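PDB 3EYT: thioredoxin domain-containing protein from Silicibacter pomeroyi, which is of uncharacterised function but belongs to the thioredoxin-like AhpC/TSA family and is probably an oxidoreductase with an antioxidant role. Local coordinates for the interface of chains A and B. Coordinates in Å, arbitrary orientation; residue numbers count along the deposited sequence, not the author numbering. Chains: chain A/B, uncharacterized protein SPOA0173.

The interface of chains A and B. Residues chain A 82, 85-86, 88-90; chain B 39-41, 73-74.
This is part of a two-fold symmetric interface between identical chains, mixed polar and apolar, and its twin recurs with the chains exchanged. It joins A and B in the deposited tetramer, which may not be the assembly in solution. The end of one helix in chain A lies against two loops and the start of helix 41-57 of chain B. A:Glu89 is the central polar group. Its CG stands beside the backbone N (chi1 -74°), and the chain bends at chi2 (-63°), which turns the carboxylate toward B:His74. The imidazole NE2 of B:His74 donates a hydrogen bond to the carboxylate OE2 of A:Glu89 at 2.8 Å. The bond is moderately bent, 145° at H. OE2 receives it on its anti lone pair and lies close to the imidazole plane. A:Glu89 CG rests against B:His74 CD2 at 3.9 Å. The A:Ala85 methyl covers one face of the same ring, with CB 3.6 Å from B:His74 CG, off-centre toward the rim. A:His88 meets B:His74 edge to face, its ND1 3.7 Å from B:His74 NE2. If A:Glu89 is charged, it would favour a protonated B:His74, while nearby B:Glu73 could add to the negative field. An alanine in place of A:Glu89 would probably leave B:His74 NE2 without this acceptor and loosen the packing of its ring. On the other flank, B:Pro41 sets its CG over the centre of the A:Tyr90 ring, 3.7 Å from the centroid, a CH-pi contact. The opposite face of A:Tyr90 is backed by the A:Phe86 ring, whose CZ sits toward the rim. B:Leu39 reaches the helix with CD1, 3.8 Å from A:Ala85 CB. In the fold, A:Ser82 to A:Glu89 belong to helix 80-89, and A:Tyr90 follows directly. B:Leu39 and B:Cys40 lie in the loop after strand 30-36, where B:Cys40 begins the thioredoxin-like CPGC motif, and B:Pro41 starts helix 41-57. B:Glu73 and B:His74 lie in the loop after strand 63-69.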
ATOM      1  N   SER A  82      -1.281   6.542  -2.896  1.00 14.30           N
ATOM      2  CA  SER A  82      -1.914   7.581  -2.077  1.00 14.36           C
ATOM      3  C   SER A  82      -1.166   8.906  -2.211  1.00 13.72           C
ATOM      4  O   SER A  82      -1.784   9.971  -2.337  1.00 11.14           O
ATOM      5  CB  SER A  82      -1.961   7.133  -0.604  1.00 14.59           C
ATOM      6  OG  SER A  82      -2.832   6.002  -0.470  1.00 14.47           O
ATOM      7  N   ALA A  85      -2.030  10.863  -5.419  1.00 13.16           N
ATOM      8  CA  ALA A  85      -3.323  11.546  -5.332  1.00 12.93           C
ATOM      9  C   ALA A  85      -3.208  12.784  -4.458  1.00 12.29           C
ATOM     10  O   ALA A  85      -3.780  13.827  -4.770  1.00 11.54           O
ATOM     11  CB  ALA A  85      -4.441  10.584  -4.807  1.00 12.42           C
ATOM     12  N   PHE A  86      -2.456  12.662  -3.368  1.00 11.77           N
ATOM     13  CA  PHE A  86      -2.254  13.747  -2.416  1.00 12.20           C
ATOM     14  C   PHE A  86      -1.553  14.929  -3.084  1.00 12.13           C
ATOM     15  O   PHE A  86      -1.960  16.099  -2.911  1.00 10.89           O
ATOM     16  CB  PHE A  86      -1.420  13.239  -1.209  1.00 11.49           C
ATOM     17  CG  PHE A  86      -0.966  14.325  -0.275  1.00 12.83           C
ATOM     18  CD1 PHE A  86      -1.783  14.726   0.799  1.00 11.47           C
ATOM     19  CD2 PHE A  86       0.309  14.918  -0.434  1.00 14.39           C
ATOM     20  CE1 PHE A  86      -1.364  15.746   1.691  1.00 12.24           C
ATOM     21  CE2 PHE A  86       0.763  15.943   0.444  1.00 14.50           C
ATOM     22  CZ  PHE A  86      -0.078  16.377   1.508  1.00 15.09           C
ATOM     23  N   HIS A  88      -1.489  15.607  -6.263  1.00 14.68           N
ATOM     24  CA  HIS A  88      -2.443  16.133  -7.210  1.00 15.52           C
ATOM     25  C   HIS A  88      -3.473  17.024  -6.527  1.00 15.25           C
ATOM     26  O   HIS A  88      -3.705  18.149  -6.965  1.00 12.93           O
ATOM     27  CB  HIS A  88      -3.164  14.981  -7.918  1.00 16.76           C
ATOM     28  CG  HIS A  88      -4.118  15.434  -8.971  1.00 20.09           C
ATOM     29  ND1 HIS A  88      -5.467  15.628  -8.722  1.00 25.55           N
ATOM     30  CD2 HIS A  88      -3.922  15.762 -10.273  1.00 22.58           C
ATOM     31  CE1 HIS A  88      -6.061  16.029  -9.834  1.00 24.88           C
ATOM     32  NE2 HIS A  88      -5.147  16.123 -10.787  1.00 23.70           N
ATOM     33  N   GLU A  89      -4.083  16.522  -5.446  1.00 14.83           N
ATOM     34  CA  GLU A  89      -5.154  17.249  -4.749  1.00 15.43           C
ATOM     35  C   GLU A  89      -4.684  18.517  -4.080  1.00 15.35           C
ATOM     36  O   GLU A  89      -5.401  19.505  -4.054  1.00 15.05           O
ATOM     37  CB  GLU A  89      -5.858  16.359  -3.718  1.00 15.08           C
ATOM     38  CG  GLU A  89      -6.769  15.336  -4.346  1.00 18.69           C
ATOM     39  CD  GLU A  89      -7.919  15.978  -5.104  1.00 26.74           C
ATOM     40  OE1 GLU A  89      -8.561  16.918  -4.556  1.00 26.85           O
ATOM     41  OE2 GLU A  89      -8.171  15.550  -6.262  1.00 29.84           O
ATOM     42  N   TYR A  90      -3.458  18.497  -3.578  1.00 15.79           N
ATOM     43  CA  TYR A  90      -2.864  19.687  -2.966  1.00 16.03           C
ATOM     44  C   TYR A  90      -2.062  20.562  -3.947  1.00 16.86           C
ATOM     45  O   TYR A  90      -1.465  21.529  -3.518  1.00 17.60           O
ATOM     46  CB  TYR A  90      -2.023  19.305  -1.730  1.00 13.67           C
ATOM     47  CG  TYR A  90      -2.896  18.988  -0.518  1.00 14.50           C
ATOM     48  CD1 TYR A  90      -3.478  17.735  -0.353  1.00 12.67           C
ATOM     49  CD2 TYR A  90      -3.139  19.952   0.461  1.00 15.60           C
ATOM     50  CE1 TYR A  90      -4.280  17.445   0.772  1.00 13.21           C
ATOM     51  CE2 TYR A  90      -3.955  19.683   1.582  1.00 14.62           C
ATOM     52  CZ  TYR A  90      -4.516  18.436   1.727  1.00 14.74           C
ATOM     53  OH  TYR A  90      -5.304  18.185   2.824  1.00 14.80           O
TER
ATOM     54  N   LEU B  39      -8.525  13.166   1.279  1.00 15.53           N
ATOM     55  CA  LEU B  39      -7.491  13.886   0.527  1.00 16.27           C
ATOM     56  C   LEU B  39      -7.988  15.225  -0.099  1.00 17.21           C
ATOM     57  O   LEU B  39      -7.296  15.848  -0.904  1.00 17.36           O
ATOM     58  CB  LEU B  39      -6.853  12.985  -0.538  1.00 15.26           C
ATOM     59  CG  LEU B  39      -6.173  11.711  -0.026  1.00 15.62           C
ATOM     60  CD1 LEU B  39      -5.458  11.038  -1.203  1.00 16.19           C
ATOM     61  CD2 LEU B  39      -5.142  12.023   1.128  1.00 13.96           C
ATOM     62  N   CYS B  40      -9.178  15.658   0.288  1.00 17.46           N
ATOM     63  CA  CYS B  40      -9.752  16.897  -0.268  1.00 18.47           C
ATOM     64  C   CYS B  40      -9.304  18.033   0.661  1.00 17.23           C
ATOM     65  O   CYS B  40      -9.643  18.016   1.845  1.00 16.68           O
ATOM     66  CB  CYS B  40     -11.293  16.771  -0.323  1.00 18.09           C
ATOM     67  SG  CYS B  40     -12.146  18.362  -0.638  1.00 25.14           S
ATOM     68  N   PRO B  41      -8.493  18.977   0.150  1.00 17.89           N
ATOM     69  CA  PRO B  41      -7.955  20.015   1.028  1.00 17.96           C
ATOM     70  C   PRO B  41      -9.040  20.826   1.742  1.00 18.43           C
ATOM     71  O   PRO B  41      -8.901  21.113   2.934  1.00 18.40           O
ATOM     72  CB  PRO B  41      -7.104  20.874   0.082  1.00 17.78           C
ATOM     73  CG  PRO B  41      -6.738  19.926  -1.023  1.00 17.75           C
ATOM     74  CD  PRO B  41      -7.920  19.055  -1.207  1.00 16.85           C
ATOM     75  N   GLU B  73     -13.371   9.902  -6.246  1.00 18.27           N
ATOM     76  CA  GLU B  73     -12.178  10.066  -7.093  1.00 18.60           C
ATOM     77  C   GLU B  73     -10.948   9.507  -6.377  1.00 17.69           C
ATOM     78  O   GLU B  73     -10.971   9.381  -5.151  1.00 17.08           O
ATOM     79  CB  GLU B  73     -11.996  11.538  -7.499  1.00 20.29           C
ATOM     80  CG  GLU B  73     -11.624  12.507  -6.359  1.00 25.75           C
ATOM     81  CD  GLU B  73     -11.950  13.996  -6.681  1.00 31.01           C
ATOM     82  OE1 GLU B  73     -11.578  14.498  -7.775  1.00 34.21           O
ATOM     83  OE2 GLU B  73     -12.561  14.672  -5.818  1.00 32.77           O
ATOM     84  N   HIS B  74      -9.902   9.158  -7.141  1.00 16.78           N
ATOM     85  CA  HIS B  74      -8.660   8.561  -6.606  1.00 16.94           C
ATOM     86  C   HIS B  74      -9.012   7.411  -5.667  1.00 16.95           C
ATOM     87  O   HIS B  74      -8.505   7.367  -4.540  1.00 15.23           O
ATOM     88  CB  HIS B  74      -7.851   9.583  -5.782  1.00 17.02           C
ATOM     89  CG  HIS B  74      -7.589  10.874  -6.487  1.00 16.14           C
ATOM     90  ND1 HIS B  74      -6.810  10.960  -7.621  1.00 18.92           N
ATOM     91  CD2 HIS B  74      -8.027  12.132  -6.234  1.00 18.37           C
ATOM     92  CE1 HIS B  74      -6.765  12.219  -8.029  1.00 17.88           C
ATOM     93  NE2 HIS B  74      -7.474  12.951  -7.186  1.00 18.00           N
TER